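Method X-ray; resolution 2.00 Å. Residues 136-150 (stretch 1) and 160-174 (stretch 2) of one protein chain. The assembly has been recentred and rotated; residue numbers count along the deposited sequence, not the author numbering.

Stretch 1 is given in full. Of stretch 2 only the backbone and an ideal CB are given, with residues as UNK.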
# COMPACT_ATOMS: atom_id res chain seq x y z
N ALA A 136 -9.86 7.92 19.62
CA ALA A 136 -10.33 7.09 20.73
C ALA A 136 -11.63 7.63 21.31
O ALA A 136 -12.35 6.91 22.01
CB ALA A 136 -9.26 7.02 21.81
N GLN A 137 -11.95 8.88 21.00
CA GLN A 137 -13.18 9.50 21.49
C GLN A 137 -14.25 9.60 20.41
O GLN A 137 -15.33 10.15 20.64
CB GLN A 137 -12.87 10.90 22.05
CG GLN A 137 -11.78 10.92 23.10
CD GLN A 137 -12.17 10.18 24.36
OE1 GLN A 137 -13.35 10.03 24.67
NE2 GLN A 137 -11.17 9.70 25.10
N SER A 138 -13.96 9.06 19.23
CA SER A 138 -14.88 9.16 18.10
C SER A 138 -16.00 8.13 18.21
O SER A 138 -15.97 7.27 19.08
CB SER A 138 -14.14 8.97 16.78
OG SER A 138 -13.74 7.62 16.65
N ASN A 139 -16.96 8.22 17.29
CA ASN A 139 -18.03 7.24 17.20
C ASN A 139 -17.84 6.28 16.02
O ASN A 139 -18.77 5.60 15.60
CB ASN A 139 -19.39 7.94 17.08
CG ASN A 139 -19.83 8.61 18.37
OD1 ASN A 139 -19.55 8.11 19.47
ND2 ASN A 139 -20.51 9.74 18.25
N LEU A 140 -16.61 6.23 15.51
CA LEU A 140 -16.30 5.40 14.35
C LEU A 140 -16.48 3.91 14.64
O LEU A 140 -16.10 3.43 15.71
CB LEU A 140 -14.86 5.67 13.88
CG LEU A 140 -14.66 7.02 13.20
CD1 LEU A 140 -13.18 7.39 13.13
CD2 LEU A 140 -15.27 6.99 11.80
N LYS A 141 -17.07 3.19 13.69
CA LYS A 141 -17.20 1.75 13.81
C LYS A 141 -16.02 1.03 13.16
O LYS A 141 -15.63 -0.05 13.59
CB LYS A 141 -18.51 1.28 13.17
CG LYS A 141 -19.74 1.77 13.92
CD LYS A 141 -20.98 1.00 13.48
CE LYS A 141 -22.18 1.36 14.35
NZ LYS A 141 -23.30 0.39 14.18
N LYS A 142 -15.43 1.65 12.14
CA LYS A 142 -14.28 1.09 11.45
C LYS A 142 -13.23 2.15 11.15
O LYS A 142 -13.56 3.22 10.64
CB LYS A 142 -14.71 0.42 10.14
CG LYS A 142 -13.53 -0.05 9.28
CD LYS A 142 -14.00 -0.75 8.00
CE LYS A 142 -12.81 -1.21 7.16
NZ LYS A 142 -13.24 -1.95 5.94
N ILE A 143 -11.97 1.86 11.48
CA ILE A 143 -10.86 2.74 11.16
C ILE A 143 -9.70 1.94 10.57
O ILE A 143 -9.30 0.90 11.11
CB ILE A 143 -10.32 3.52 12.39
CG1 ILE A 143 -11.44 3.85 13.39
CG2 ILE A 143 -9.64 4.82 11.96
CD1 ILE A 143 -10.95 4.68 14.57
N ASP A 144 -9.15 2.44 9.47
CA ASP A 144 -7.95 1.88 8.87
C ASP A 144 -6.84 2.92 8.99
O ASP A 144 -6.93 4.00 8.41
CB ASP A 144 -8.19 1.50 7.41
CG ASP A 144 -7.06 0.66 6.81
OD1 ASP A 144 -5.89 0.84 7.21
OD2 ASP A 144 -7.34 -0.18 5.92
N LEU A 145 -5.80 2.58 9.74
CA LEU A 145 -4.73 3.53 10.04
C LEU A 145 -3.34 3.04 9.62
O LEU A 145 -2.34 3.49 10.18
CB LEU A 145 -4.72 3.85 11.54
CG LEU A 145 -5.94 4.62 12.03
CD1 LEU A 145 -5.97 4.69 13.56
CD2 LEU A 145 -5.95 6.01 11.41
N CYS A 146 -3.28 2.14 8.64
CA CYS A 146 -1.99 1.59 8.20
C CYS A 146 -1.00 2.68 7.84
O CYS A 146 -1.39 3.73 7.34
CB CYS A 146 -2.19 0.66 7.00
SG CYS A 146 -3.17 -0.80 7.36
N PHE A 147 0.28 2.43 8.12
CA PHE A 147 1.38 3.34 7.78
C PHE A 147 1.32 4.66 8.54
O PHE A 147 1.79 5.68 8.05
CB PHE A 147 1.40 3.64 6.27
CG PHE A 147 1.28 2.42 5.39
CD1 PHE A 147 2.25 1.43 5.42
CD2 PHE A 147 0.22 2.29 4.51
CE1 PHE A 147 2.15 0.31 4.61
CE2 PHE A 147 0.12 1.18 3.69
CZ PHE A 147 1.08 0.19 3.74
N ASN A 148 0.74 4.63 9.73
CA ASN A 148 0.79 5.75 10.67
C ASN A 148 1.49 5.31 11.95
O ASN A 148 1.13 4.30 12.54
CB ASN A 148 -0.60 6.28 11.01
CG ASN A 148 -1.29 6.94 9.83
OD1 ASN A 148 -0.98 8.08 9.47
ND2 ASN A 148 -2.25 6.24 9.23
N SER A 149 2.50 6.07 12.38
CA SER A 149 3.22 5.70 13.60
C SER A 149 2.37 5.98 14.84
O SER A 149 2.57 6.97 15.54
CB SER A 149 4.55 6.45 13.69
OG SER A 149 5.30 6.02 14.82
N LEU A 150 1.41 5.09 15.10
CA LEU A 150 0.49 5.25 16.22
C LEU A 150 1.19 4.93 17.54
O LEU A 150 0.83 5.48 18.58
CB LEU A 150 -0.73 4.35 16.07
CG LEU A 150 -1.56 4.44 14.79
CD1 LEU A 150 -2.67 3.40 14.82
CD2 LEU A 150 -2.12 5.84 14.61
N UNK A 160 -9.63 1.55 23.98
CA UNK A 160 -10.64 1.98 24.94
C UNK A 160 -11.92 2.47 24.26
O UNK A 160 -12.95 2.62 24.91
CB UNK A 160 -10.07 3.09 25.83
N UNK A 161 -11.85 2.72 22.95
CA UNK A 161 -13.01 3.18 22.20
C UNK A 161 -14.00 2.04 21.98
O UNK A 161 -13.78 1.16 21.15
CB UNK A 161 -12.58 3.77 20.86
N UNK A 162 -15.11 2.10 22.71
CA UNK A 162 -16.10 1.03 22.74
C UNK A 162 -16.86 0.89 21.41
O UNK A 162 -17.46 -0.15 21.13
CB UNK A 162 -17.09 1.28 23.88
N UNK A 163 -16.81 1.94 20.60
CA UNK A 163 -17.55 1.98 19.35
C UNK A 163 -16.89 1.21 18.20
O UNK A 163 -17.57 0.72 17.30
CB UNK A 163 -17.75 3.44 18.93
N UNK A 164 -15.56 1.11 18.21
CA UNK A 164 -14.85 0.52 17.08
C UNK A 164 -15.06 -0.98 16.99
O UNK A 164 -14.76 -1.72 17.93
CB UNK A 164 -13.35 0.82 17.18
N UNK A 165 -15.56 -1.44 15.84
CA UNK A 165 -15.77 -2.86 15.59
C UNK A 165 -14.65 -3.43 14.72
O UNK A 165 -14.31 -4.61 14.81
CB UNK A 165 -17.13 -3.09 14.92
N UNK A 166 -14.10 -2.59 13.86
CA UNK A 166 -13.03 -3.03 12.97
C UNK A 166 -11.87 -2.05 12.98
O UNK A 166 -12.04 -0.86 12.72
CB UNK A 166 -13.56 -3.20 11.54
N UNK A 167 -10.68 -2.56 13.29
CA UNK A 167 -9.50 -1.73 13.34
C UNK A 167 -8.37 -2.33 12.49
O UNK A 167 -7.96 -3.47 12.69
CB UNK A 167 -9.05 -1.55 14.79
N UNK A 168 -7.89 -1.55 11.53
CA UNK A 168 -6.76 -1.93 10.69
C UNK A 168 -5.62 -1.00 11.03
O UNK A 168 -5.74 0.22 10.87
CB UNK A 168 -7.11 -1.87 9.20
N UNK A 169 -4.52 -1.56 11.52
CA UNK A 169 -3.40 -0.74 11.95
C UNK A 169 -2.07 -1.45 11.71
O UNK A 169 -1.30 -1.69 12.65
CB UNK A 169 -3.55 -0.38 13.43
N UNK A 170 -1.80 -1.77 10.45
CA UNK A 170 -0.56 -2.45 10.08
C UNK A 170 0.54 -1.43 9.81
O UNK A 170 0.27 -0.35 9.29
CB UNK A 170 -0.78 -3.34 8.85
N UNK A 171 1.78 -1.79 10.15
CA UNK A 171 2.92 -0.88 10.04
C UNK A 171 2.68 0.39 10.83
O UNK A 171 2.78 1.50 10.29
CB UNK A 171 3.20 -0.54 8.57
N UNK A 172 2.35 0.23 12.11
CA UNK A 172 2.01 1.37 12.96
C UNK A 172 2.88 1.46 14.21
O UNK A 172 2.52 2.14 15.17
CB UNK A 172 0.54 1.29 13.37
N UNK A 173 4.03 0.78 14.18
CA UNK A 173 4.97 0.76 15.31
C UNK A 173 4.32 0.25 16.60
O UNK A 173 4.56 0.78 17.69
CB UNK A 173 5.54 2.16 15.54
N UNK A 174 3.50 -0.79 16.48
CA UNK A 174 2.85 -1.40 17.63
C UNK A 174 3.68 -2.57 18.17
O UNK A 174 4.09 -3.45 17.41
CB UNK A 174 1.44 -1.87 17.25

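Position 160 has nothing of stretch 1 within 5.5 Å of its ideal CB, so almost any side chain would fit; it is S160.

At 161 the CA-to-CB bond points toward stretch 1, and the ideal CB sits 3.3 Å from A136 O, with S138 O 5.2 Å from that ideal CB. Exposed carbonyls favour a short donor such as Asn, Ser or Thr. N161 supplies ND2, which donates to S138 O (3.1 Å, 144°), while N161 OD1 accepts from the backbone N of 163 (2.9 Å) in the type I turn that starts here.

Position 162 meets nothing and is undetermined; it is I162, its end leading away. At 163 CB points toward stretch 1, 3.6 Å from L140 O and near S138 O, which suits a small or polar residue. The residue is N163, whose amide orientation is uncertain.

CB of 164 points sideways, 5.2 Å from I143 CG1, so an aliphatic chain could reach it; I164 does, CD1 to I143 CD1 at 3.6 Å. At 165 the backbone N donates to K141 O (2.6 Å); K165 is one of many possible choices.

Positions 166 to 168 form a parallel strand beside 142-144. Position 166 shares a face with K142, its ideal CB 3.9 Å from K142 CG; an acidic, polar or aliphatic chain would suit. E166 places OE1 4.6 Å from K142 NZ, beyond a salt bridge, and a water links these two atoms.

Position 167 lies on the face of I143, which favours an apolar chain: L167 CD1 comes 4.2 Å from I143 CB. Position 168 returns to the D144 face, its ideal CB tight at 3.5 Å from D144 CG. Val, Ile or Thr are plausible; I168 sets CG2 3.6 Å from C146 SG.

At 169, L150 CD1 lies 4.1 Å from the ideal CB, compatible with a small apolar residue, and A169 is found. At 170 O accepts from F147 N (3.0 Å) and N donates to C146 SG (3.5 Å). CB points sideways, the ideal CB 3.8 Å from C146 SG, so Ala, Ser or Cys would suit. S170 packs its CB there; its OG is hydrogen-bonded elsewhere in the structure.

Position 171 has positive phi (57°), favouring Gly, Asn or Asp, yet CB points toward stretch 1, near F147 CD1. A171 makes that contact, CB to CD1 at 3.9 Å. At 172 the ideal CB is tight, 3.2 Å from N148 O; a small side chain suits. C172 brings SG 3.9 Å from L150 CD1.

Position 173, again positive in phi (57°), has S149 OG 3.9 Å from its ideal CB, favouring Asn or Asp. D173 OD2 accepts from S149 OG (2.7 Å). Position 174 is unconstrained; it is V174.

Stretch 2, residues 160-174: SNINIKELIASACDV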
# COMPACT_ATOMS: atom_id res chain seq x y z
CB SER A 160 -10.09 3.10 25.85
OG SER A 160 -9.79 4.27 25.10
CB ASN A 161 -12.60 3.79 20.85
CG ASN A 161 -13.75 4.53 20.17
OD1 ASN A 161 -14.92 4.19 20.36
ND2 ASN A 161 -13.42 5.51 19.34
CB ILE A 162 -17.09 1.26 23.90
CG1 ILE A 162 -17.29 -0.02 24.70
CG2 ILE A 162 -18.40 1.88 23.41
CD1 ILE A 162 -16.10 -0.37 25.56
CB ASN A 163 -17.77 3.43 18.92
CG ASN A 163 -18.56 4.23 19.95
OD1 ASN A 163 -18.04 5.12 20.61
ND2 ASN A 163 -19.84 3.90 20.08
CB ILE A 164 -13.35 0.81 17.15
CG1 ILE A 164 -13.10 2.30 17.36
CG2 ILE A 164 -12.65 0.32 15.88
CD1 ILE A 164 -11.63 2.65 17.47
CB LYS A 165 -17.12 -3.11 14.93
CG LYS A 165 -18.31 -2.81 15.82
CD LYS A 165 -18.40 -3.80 16.96
CE LYS A 165 -19.57 -3.49 17.88
NZ LYS A 165 -19.42 -2.17 18.56
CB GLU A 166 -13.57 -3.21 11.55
CG GLU A 166 -14.65 -4.28 11.47
CD GLU A 166 -15.26 -4.40 10.10
OE1 GLU A 166 -15.71 -3.37 9.55
OE2 GLU A 166 -15.30 -5.53 9.57
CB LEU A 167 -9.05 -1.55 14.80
CG LEU A 167 -7.79 -0.72 15.03
CD1 LEU A 167 -7.97 0.68 14.46
CD2 LEU A 167 -7.45 -0.65 16.52
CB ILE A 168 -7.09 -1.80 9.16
CG1 ILE A 168 -8.55 -2.15 8.88
CG2 ILE A 168 -6.13 -2.65 8.31
CD1 ILE A 168 -8.86 -3.58 9.05
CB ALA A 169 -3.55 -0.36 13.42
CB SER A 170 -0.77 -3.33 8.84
OG SER A 170 -1.69 -4.38 9.09
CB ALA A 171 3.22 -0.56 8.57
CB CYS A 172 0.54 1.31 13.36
SG CYS A 172 -0.64 1.63 12.01
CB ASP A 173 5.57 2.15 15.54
CG ASP A 173 6.52 2.56 14.42
OD1 ASP A 173 7.26 1.69 13.92
OD2 ASP A 173 6.52 3.75 14.03
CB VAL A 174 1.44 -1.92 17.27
CG1 VAL A 174 0.83 -2.66 18.44
CG2 VAL A 174 0.55 -0.77 16.84
O HOH W 1 -12.60 6.33 25.31
O HOH W 2 -15.75 -3.63 6.28
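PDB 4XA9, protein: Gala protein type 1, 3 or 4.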